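Local coordinates for protein peptidyl tryptophan dihydroxylase (Pseudomonas putida, PDB 7CTQ) that probably uses bound FAD to dihydroxylate a peptidyl tryptophan, a step essential for biogenesis of the tryptophylquinone cofactor of quinohemoprotein amine dehydrogenase, at residues 155-160 / 200-205; 62-67 / 85-90; 361-366 / 376-381. All coordinates share one frame; numbering follows the deposited sequence.

In the fold
Along the chain contact 2 (62-67 / 85-90) comes first, contact 1 (155-160 / 200-205) follows, and contact 3 (361-366 / 376-381) comes last. Contacts 1 and 2 reach the same mixed sheet, through strands 158-166 and 193-201 in one and 67-76 and 87-90 in the other, with centres about 29 Å apart. Both lie close to FAD, so this sheet forms part of the surroundings of the flavin nucleotide. Contact 3 belongs to a separate two-stranded hairpin, its centre about 37 Å from that of contact 1 and about 38 Å from that of contact 2, on the opposite side of the chain's centre from contact 2. The hairpin is therefore remote from both sheet contacts.

Contact 1: residues 155-160 / 200-205; sequences GPETVS and LDAAGL
Val159 and Leu200 form an antiparallel hydrogen-bonded pair in which Val159 N donates to Leu200 O at 2.9 Å and Leu200 N donates back to Val159 O. The ladder runs one step beyond the strand end, for Ala202 N binds Glu157 O at 3.1 Å from above the carbonyl plane. Between these bonds Thr158 and Asp201 make a non-hydrogen-bonded pair with diverging side chains. Thr158 CA adds a CA-H...O contact of 3.5 Å to Leu200 O, and Thr158 CG2 lies 3.4 Å from the same oxygen. The pairing joins strands 158-166 and 193-201 of the large mixed sheet, and Ser160, one residue on, touches FAD.

Apolar contact gathers round Val159. Its CG1 is anti to the backbone N (chi1 172°), while CG2 lies beside the backbone N and meets Ala202 CB at 3.6 Å; Glu157 CG reaches that alanine methyl at 3.7 Å. Leu205, carried back by the type II turn from Ala202, slides past Val159 in the opposite direction, CD1 lying 3.9 Å from Val159 CB.

Polar side chains tie this end of the strand pair to its surroundings. Thr158 OG1 bonds Pro156 O at 2.6 Å and also Arg340, which forms a salt bridge with Asp201. An alanine in place of Thr158 would probably leave Pro156 O without this donor and Arg340 with less to fix its position. Glu157 turns its carboxylate to Arg154.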
loop_
_atom_site.group_PDB
_atom_site.type_symbol
_atom_site.label_atom_id
_atom_site.label_comp_id
_atom_site.label_asym_id
_atom_site.label_seq_id
_atom_site.Cartn_x
_atom_site.Cartn_y
_atom_site.Cartn_z
ATOM N N GLY A 155 -11.996 -1.818 8.449
ATOM C CA GLY A 155 -12.298 -3.225 8.534
ATOM C C GLY A 155 -12.300 -3.715 9.964
ATOM O O GLY A 155 -12.176 -2.934 10.912
ATOM N N PRO A 156 -12.432 -5.029 10.140
ATOM C CA PRO A 156 -12.402 -5.614 11.488
ATOM C C PRO A 156 -11.175 -5.142 12.244
ATOM O O PRO A 156 -10.060 -5.220 11.733
ATOM C CB PRO A 156 -12.341 -7.121 11.220
ATOM C CG PRO A 156 -12.821 -7.287 9.808
ATOM C CD PRO A 156 -12.412 -6.049 9.082
ATOM N N GLU A 157 -11.396 -4.620 13.456
ATOM C CA GLU A 157 -10.307 -4.083 14.264
ATOM C C GLU A 157 -9.270 -5.167 14.539
ATOM O O GLU A 157 -9.601 -6.254 15.020
ATOM C CB GLU A 157 -10.842 -3.520 15.578
ATOM C CG GLU A 157 -9.927 -2.462 16.171
ATOM C CD GLU A 157 -9.807 -1.240 15.273
ATOM O OE1 GLU A 157 -10.811 -0.867 14.609
ATOM O OE2 GLU A 157 -8.698 -0.664 15.210
ATOM N N THR A 158 -8.012 -4.867 14.225
ATOM C CA THR A 158 -6.968 -5.884 14.199
ATOM C C THR A 158 -5.704 -5.344 14.857
ATOM O O THR A 158 -5.327 -4.190 14.639
ATOM C CB THR A 158 -6.674 -6.307 12.746
ATOM O OG1 THR A 158 -7.903 -6.677 12.102
ATOM C CG2 THR A 158 -5.748 -7.489 12.706
ATOM N N VAL A 159 -5.045 -6.185 15.648
ATOM C CA VAL A 159 -3.812 -5.810 16.333
ATOM C C VAL A 159 -2.741 -6.845 16.018
ATOM O O VAL A 159 -3.009 -8.053 15.972
ATOM C CB VAL A 159 -4.022 -5.659 17.860
ATOM C CG1 VAL A 159 -2.705 -5.462 18.573
ATOM C CG2 VAL A 159 -4.906 -4.464 18.158
ATOM N N SER A 160 -1.529 -6.367 15.765
ATOM C CA SER A 160 -0.383 -7.237 15.576
ATOM C C SER A 160 0.527 -7.039 16.784
ATOM O O SER A 160 0.934 -5.911 17.076
ATOM C CB SER A 160 0.333 -6.922 14.258
ATOM O OG SER A 160 -0.495 -7.268 13.142
ATOM N N LEU A 200 -4.232 -10.638 15.479
ATOM C CA LEU A 200 -5.412 -11.082 16.197
ATOM C C LEU A 200 -6.459 -9.987 16.138
ATOM O O LEU A 200 -6.159 -8.830 15.828
ATOM C CB LEU A 200 -5.104 -11.387 17.672
ATOM C CG LEU A 200 -3.939 -12.312 18.013
ATOM C CD1 LEU A 200 -3.396 -11.964 19.389
ATOM C CD2 LEU A 200 -4.411 -13.753 17.953
ATOM N N ASP A 201 -7.687 -10.362 16.473
ATOM C CA ASP A 201 -8.723 -9.370 16.721
ATOM C C ASP A 201 -8.347 -8.521 17.929
ATOM O O ASP A 201 -7.801 -9.023 18.916
ATOM C CB ASP A 201 -10.062 -10.062 16.948
ATOM C CG ASP A 201 -11.218 -9.300 16.339
ATOM O OD1 ASP A 201 -11.616 -8.260 16.915
ATOM O OD2 ASP A 201 -11.706 -9.732 15.275
ATOM N N ALA A 202 -8.613 -7.213 17.842
ATOM C CA ALA A 202 -8.264 -6.326 18.949
ATOM C C ALA A 202 -9.060 -6.618 20.216
ATOM O O ALA A 202 -8.582 -6.309 21.313
ATOM C CB ALA A 202 -8.459 -4.865 18.544
ATOM N N ALA A 203 -10.235 -7.234 20.098
ATOM C CA ALA A 203 -11.170 -7.326 21.216
ATOM C C ALA A 203 -10.744 -8.379 22.234
ATOM O O ALA A 203 -10.370 -9.499 21.876
ATOM C CB ALA A 203 -12.574 -7.653 20.705
ATOM N N GLY A 204 -10.826 -8.024 23.515
ATOM C CA GLY A 204 -10.538 -8.974 24.571
ATOM C C GLY A 204 -9.070 -9.229 24.853
ATOM O O GLY A 204 -8.762 -10.053 25.725
ATOM N N LEU A 205 -8.152 -8.565 24.144
ATOM C CA LEU A 205 -6.744 -8.650 24.492
ATOM C C LEU A 205 -6.526 -8.066 25.886
ATOM O O LEU A 205 -7.343 -7.286 26.378
ATOM C CB LEU A 205 -5.883 -7.895 23.480
ATOM C CG LEU A 205 -5.920 -8.352 22.025
ATOM C CD1 LEU A 205 -4.978 -7.495 21.195
ATOM C CD2 LEU A 205 -5.570 -9.823 21.912
#

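Contact 2: residues 62-67 / 85-90; sequences ALRQAA and QEFLLD
Arg64 is bent at chi2 (52°), which sets CD to one side, while Phe87 has CG anti to its carbonyl carbon (chi1 -59°), and the two side chains cross obliquely. Arg64 NH1 comes 3.4 Å from Phe87 CE1 and 3.7 Å from Phe87 CZ, so one terminal nitrogen meets two neighbouring ring carbons. Guanidinium and ring planes stand 70° apart. On the strand, Leu89 CG lies anti to the backbone N, and its CD1 reaches Ala66 CB at 4.0 Å and Ala67 CB at 4.2 Å.

The backbones meet where the loop leading out of helix 48-56 becomes strand 67-76. Ala67 and Leu89 form an antiparallel non-hydrogen-bonded pair, and strand 87-90 is paired on with strand 43-46 as well, placing it between the two in the mixed sheet. Next to this pair, Asp90 N gives Ala66 O a nearly straight bond of 3.0 Å, and Ala67 CA makes a CA-H...O contact of 3.2 Å to Leu88 O. Leu63 O receives Ala66 N in a turn that brings Ala66 round to the strand.

Asp90 also ends the strand and takes the N-cap position of helix 91-104: OD1 accepts from the amide of Gln92, while OD2 is held by the amide of Arg93 and a salt bridge to Arg193. Phe94 of that helix and Val46 pack against Leu89, whose side chain lies about 6 Å from FAD.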
loop_
_atom_site.group_PDB
_atom_site.type_symbol
_atom_site.label_atom_id
_atom_site.label_comp_id
_atom_site.label_asym_id
_atom_site.label_seq_id
_atom_site.Cartn_x
_atom_site.Cartn_y
_atom_site.Cartn_z
ATOM N N ALA A 62 18.776 1.512 -1.824
ATOM C CA ALA A 62 18.377 1.324 -0.442
ATOM C C ALA A 62 17.961 -0.090 -0.141
ATOM O O ALA A 62 17.420 -0.349 0.939
ATOM C CB ALA A 62 17.225 2.277 -0.117
ATOM N N LEU A 63 18.205 -1.024 -1.057
ATOM C CA LEU A 63 17.434 -2.254 -1.110
ATOM C C LEU A 63 18.227 -3.478 -0.683
ATOM O O LEU A 63 17.839 -4.162 0.268
ATOM C CB LEU A 63 16.908 -2.479 -2.521
ATOM C CG LEU A 63 15.780 -3.484 -2.577
ATOM C CD1 LEU A 63 14.597 -2.774 -2.012
ATOM C CD2 LEU A 63 15.501 -3.841 -3.983
ATOM N N ARG A 64 19.319 -3.783 -1.387
ATOM C CA ARG A 64 19.909 -5.112 -1.319
ATOM C C ARG A 64 20.811 -5.315 -0.107
ATOM O O ARG A 64 21.053 -6.464 0.279
ATOM C CB ARG A 64 20.679 -5.402 -2.609
ATOM C CG ARG A 64 20.668 -6.868 -2.987
ATOM C CD ARG A 64 19.247 -7.414 -2.996
ATOM N NE ARG A 64 19.215 -8.838 -3.309
ATOM C CZ ARG A 64 18.471 -9.377 -4.269
ATOM N NH1 ARG A 64 18.510 -10.686 -4.478
ATOM N NH2 ARG A 64 17.688 -8.608 -5.015
ATOM N N GLN A 65 21.313 -4.242 0.501
ATOM C CA GLN A 65 22.018 -4.371 1.771
ATOM C C GLN A 65 21.060 -4.411 2.954
ATOM O O GLN A 65 21.489 -4.698 4.079
ATOM C CB GLN A 65 23.025 -3.229 1.945
ATOM C CG GLN A 65 23.795 -2.857 0.681
ATOM C CD GLN A 65 22.943 -2.100 -0.326
ATOM O OE1 GLN A 65 22.170 -1.215 0.042
ATOM N NE2 GLN A 65 23.059 -2.468 -1.600
ATOM N N ALA A 66 19.778 -4.128 2.714
ATOM C CA ALA A 66 18.719 -4.279 3.699
ATOM C C ALA A 66 17.933 -5.571 3.535
ATOM O O ALA A 66 17.281 -6.007 4.491
ATOM C CB ALA A 66 17.749 -3.094 3.612
ATOM N N ALA A 67 17.974 -6.185 2.355
ATOM C CA ALA A 67 17.234 -7.403 2.058
ATOM C C ALA A 67 18.181 -8.592 1.996
ATOM O O ALA A 67 19.265 -8.505 1.409
ATOM C CB ALA A 67 16.477 -7.278 0.734
ATOM N N GLN A 85 12.667 -18.438 -2.104
ATOM C CA GLN A 85 12.867 -17.316 -3.024
ATOM C C GLN A 85 12.120 -16.061 -2.596
ATOM O O GLN A 85 12.048 -15.094 -3.364
ATOM C CB GLN A 85 12.499 -17.665 -4.476
ATOM C CG GLN A 85 13.509 -17.128 -5.510
ATOM C CD GLN A 85 13.172 -15.736 -6.042
ATOM O OE1 GLN A 85 12.011 -15.321 -6.053
ATOM N NE2 GLN A 85 14.196 -15.005 -6.477
ATOM N N GLU A 86 11.563 -16.034 -1.395
ATOM C CA GLU A 86 11.136 -14.775 -0.815
ATOM C C GLU A 86 12.151 -14.361 0.239
ATOM O O GLU A 86 12.842 -15.198 0.829
ATOM C CB GLU A 86 9.722 -14.868 -0.239
ATOM C CG GLU A 86 8.658 -14.855 -1.337
ATOM C CD GLU A 86 7.262 -14.581 -0.819
ATOM O OE1 GLU A 86 7.091 -14.463 0.413
ATOM O OE2 GLU A 86 6.333 -14.476 -1.651
ATOM N N PHE A 87 12.268 -13.059 0.430
ATOM C CA PHE A 87 13.358 -12.456 1.175
ATOM C C PHE A 87 12.827 -11.896 2.489
ATOM O O PHE A 87 11.636 -11.997 2.806
ATOM C CB PHE A 87 14.035 -11.363 0.337
ATOM C CG PHE A 87 14.593 -11.852 -0.979
ATOM C CD1 PHE A 87 15.963 -11.902 -1.193
ATOM C CD2 PHE A 87 13.747 -12.256 -2.005
ATOM C CE1 PHE A 87 16.474 -12.353 -2.397
ATOM C CE2 PHE A 87 14.253 -12.710 -3.207
ATOM C CZ PHE A 87 15.617 -12.758 -3.404
ATOM N N LEU A 88 13.735 -11.314 3.266
ATOM C CA LEU A 88 13.385 -10.579 4.468
ATOM C C LEU A 88 13.944 -9.178 4.330
ATOM O O LEU A 88 15.050 -8.992 3.820
ATOM C CB LEU A 88 13.939 -11.242 5.742
ATOM C CG LEU A 88 14.026 -12.769 5.817
ATOM C CD1 LEU A 88 14.606 -13.194 7.159
ATOM C CD2 LEU A 88 12.678 -13.441 5.573
ATOM N N LEU A 89 13.175 -8.190 4.764
ATOM C CA LEU A 89 13.584 -6.798 4.653
ATOM C C LEU A 89 13.735 -6.227 6.051
ATOM O O LEU A 89 12.777 -6.227 6.828
ATOM C CB LEU A 89 12.575 -5.979 3.851
ATOM C CG LEU A 89 13.028 -4.526 3.736
ATOM C CD1 LEU A 89 14.127 -4.388 2.690
ATOM C CD2 LEU A 89 11.858 -3.623 3.429
ATOM N N ASP A 90 14.925 -5.738 6.373
ATOM C CA ASP A 90 15.152 -5.143 7.681
ATOM C C ASP A 90 14.874 -3.649 7.556
ATOM O O ASP A 90 15.657 -2.906 6.952
ATOM C CB ASP A 90 16.562 -5.449 8.182
ATOM C CG ASP A 90 17.051 -4.441 9.200
ATOM O OD1 ASP A 90 16.245 -3.977 10.034
ATOM O OD2 ASP A 90 18.243 -4.118 9.176
#

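Contact 3: residues 361-366 / 376-381; sequences ERRPVL and VVVTAD
The guanidinium of Arg363 carries Val378 on one face, with CG2 resting 3.6 Å above the plane and over its centre, while Glu361 OE2 lies at its edge and in its plane. The methyl is 3.6 Å from both Arg363 CZ and Arg363 NH2, so the flat cation is covered by an apolar group of the partner strand, and the two side chains cross at about a right angle. At the edge, Arg363 NE and Arg363 NH2 both donate to Glu361 OE2, each at 3.0 Å. This side-on grip on one oxygen fixes the rotation of the guanidinium. Both nitrogens approach OE2 from the same face of the carboxylate, well above its plane. Glu361 OE1 forms a second salt bridge to Arg359, so each carboxylate oxygen has an arginine partner, which would be expected to favour the ionised form; Arg363 NH1 turns to the carbonyl of Pro383.

Nearer the backbone, Arg363 bends at chi2 (-71°), and its CG touches Val376 CG2 at 3.6 Å. That methyl occupies the crowded position between the backbone N and the carbonyl carbon. The other branch, Val376 CG1, meets Val365 CG1 at 3.6 Å as the two valines slide past each other in opposite directions, and Trp387 touches both residues.

Glu361 and Val376 are an antiparallel hydrogen-bonded pair: Val376 N binds Glu361 O at 2.8 Å, and Glu361 N binds Val376 O at 3.1 Å. The segments overlap at this one pair and run off from it at 102°, while the ladder continues on one side through Arg363 with Ala374 and Val365 with Asp372, and on the other through Val378 with Arg359. Such a ladder, closed by a short connection, is that of a beta hairpin, here strands 359-367 and 370-378.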
loop_
_atom_site.group_PDB
_atom_site.type_symbol
_atom_site.label_atom_id
_atom_site.label_comp_id
_atom_site.label_asym_id
_atom_site.label_seq_id
_atom_site.Cartn_x
_atom_site.Cartn_y
_atom_site.Cartn_z
ATOM N N GLU A 361 -19.537 8.483 -19.527
ATOM C CA GLU A 361 -19.549 9.568 -18.562
ATOM C C GLU A 361 -18.250 10.349 -18.678
ATOM O O GLU A 361 -17.214 9.809 -19.073
ATOM C CB GLU A 361 -19.720 9.052 -17.110
ATOM C CG GLU A 361 -21.106 8.504 -16.794
ATOM C CD GLU A 361 -21.283 8.143 -15.323
ATOM O OE1 GLU A 361 -22.086 7.236 -15.031
ATOM O OE2 GLU A 361 -20.625 8.758 -14.457
ATOM N N ARG A 362 -18.323 11.631 -18.324
ATOM C CA ARG A 362 -17.144 12.481 -18.231
ATOM C C ARG A 362 -16.468 12.244 -16.879
ATOM O O ARG A 362 -17.087 12.435 -15.829
ATOM C CB ARG A 362 -17.552 13.948 -18.404
ATOM C CG ARG A 362 -16.476 14.854 -18.963
ATOM C CD ARG A 362 -17.029 16.260 -19.207
ATOM N NE ARG A 362 -18.369 16.185 -19.768
ATOM C CZ ARG A 362 -19.469 16.670 -19.197
ATOM N NH1 ARG A 362 -19.410 17.289 -18.025
ATOM N NH2 ARG A 362 -20.635 16.527 -19.813
ATOM N N ARG A 363 -15.215 11.818 -16.900
ATOM C CA ARG A 363 -14.512 11.387 -15.702
ATOM C C ARG A 363 -13.084 11.892 -15.775
ATOM O O ARG A 363 -12.607 12.252 -16.856
ATOM C CB ARG A 363 -14.515 9.855 -15.560
ATOM C CG ARG A 363 -15.904 9.231 -15.440
ATOM C CD ARG A 363 -16.554 9.552 -14.099
ATOM N NE ARG A 363 -17.736 8.716 -13.858
ATOM C CZ ARG A 363 -17.684 7.538 -13.237
ATOM N NH1 ARG A 363 -16.511 7.075 -12.814
ATOM N NH2 ARG A 363 -18.788 6.827 -13.035
ATOM N N PRO A 364 -12.372 11.928 -14.640
ATOM C CA PRO A 364 -10.950 12.308 -14.658
ATOM C C PRO A 364 -10.084 11.312 -15.422
ATOM O O PRO A 364 -10.254 10.095 -15.304
ATOM C CB PRO A 364 -10.565 12.321 -13.169
ATOM C CG PRO A 364 -11.857 12.470 -12.431
ATOM C CD PRO A 364 -12.894 11.786 -13.273
ATOM N N VAL A 365 -9.111 11.848 -16.172
ATOM C CA VAL A 365 -8.135 11.074 -16.939
ATOM C C VAL A 365 -6.762 11.718 -16.773
ATOM O O VAL A 365 -6.648 12.877 -16.376
ATOM C CB VAL A 365 -8.493 10.997 -18.439
ATOM C CG1 VAL A 365 -9.864 10.386 -18.638
ATOM C CG2 VAL A 365 -8.459 12.387 -19.064
ATOM N N LEU A 366 -5.713 10.957 -17.095
ATOM C CA LEU A 366 -4.335 11.452 -17.112
ATOM C C LEU A 366 -3.897 11.733 -18.540
ATOM O O LEU A 366 -3.945 10.841 -19.384
ATOM C CB LEU A 366 -3.371 10.440 -16.495
ATOM C CG LEU A 366 -3.034 10.561 -15.016
ATOM C CD1 LEU A 366 -4.296 10.861 -14.230
ATOM C CD2 LEU A 366 -2.340 9.308 -14.481
ATOM N N VAL A 376 -15.304 8.938 -20.948
ATOM C CA VAL A 376 -14.739 7.601 -20.850
ATOM C C VAL A 376 -15.906 6.637 -20.792
ATOM O O VAL A 376 -17.063 7.041 -20.677
ATOM C CB VAL A 376 -13.822 7.432 -19.617
ATOM C CG1 VAL A 376 -12.703 8.484 -19.639
ATOM C CG2 VAL A 376 -14.642 7.564 -18.346
ATOM N N VAL A 377 -15.601 5.350 -20.879
ATOM C CA VAL A 377 -16.628 4.313 -20.829
ATOM C C VAL A 377 -16.536 3.618 -19.474
ATOM O O VAL A 377 -15.504 3.027 -19.149
ATOM C CB VAL A 377 -16.479 3.318 -21.981
ATOM C CG1 VAL A 377 -17.563 2.243 -21.864
ATOM C CG2 VAL A 377 -16.564 4.066 -23.321
ATOM N N VAL A 378 -17.606 3.730 -18.669
ATOM C CA VAL A 378 -17.659 3.155 -17.330
ATOM C C VAL A 378 -18.302 1.779 -17.436
ATOM O O VAL A 378 -19.375 1.632 -18.031
ATOM C CB VAL A 378 -18.449 4.058 -16.369
ATOM C CG1 VAL A 378 -18.677 3.370 -15.002
ATOM C CG2 VAL A 378 -17.721 5.403 -16.186
ATOM N N THR A 379 -17.631 0.773 -16.884
ATOM C CA THR A 379 -18.078 -0.610 -16.958
ATOM C C THR A 379 -18.053 -1.239 -15.569
ATOM O O THR A 379 -17.486 -0.691 -14.614
ATOM C CB THR A 379 -17.188 -1.441 -17.895
ATOM O OG1 THR A 379 -15.947 -1.721 -17.236
ATOM C CG2 THR A 379 -16.931 -0.727 -19.226
ATOM N N ALA A 380 -18.651 -2.431 -15.479
ATOM C CA ALA A 380 -18.618 -3.189 -14.234
ATOM C C ALA A 380 -17.184 -3.421 -13.762
ATOM O O ALA A 380 -16.880 -3.263 -12.575
ATOM C CB ALA A 380 -19.351 -4.523 -14.425
ATOM N N ASP A 381 -16.282 -3.783 -14.683
ATOM C CA ASP A 381 -14.910 -4.102 -14.312
ATOM C C ASP A 381 -14.053 -2.861 -14.124
ATOM O O ASP A 381 -13.032 -2.934 -13.432
ATOM C CB ASP A 381 -14.269 -5.013 -15.363
ATOM C CG ASP A 381 -12.842 -5.406 -15.012
ATOM O OD1 ASP A 381 -12.620 -5.886 -13.874
ATOM O OD2 ASP A 381 -11.943 -5.221 -15.869
#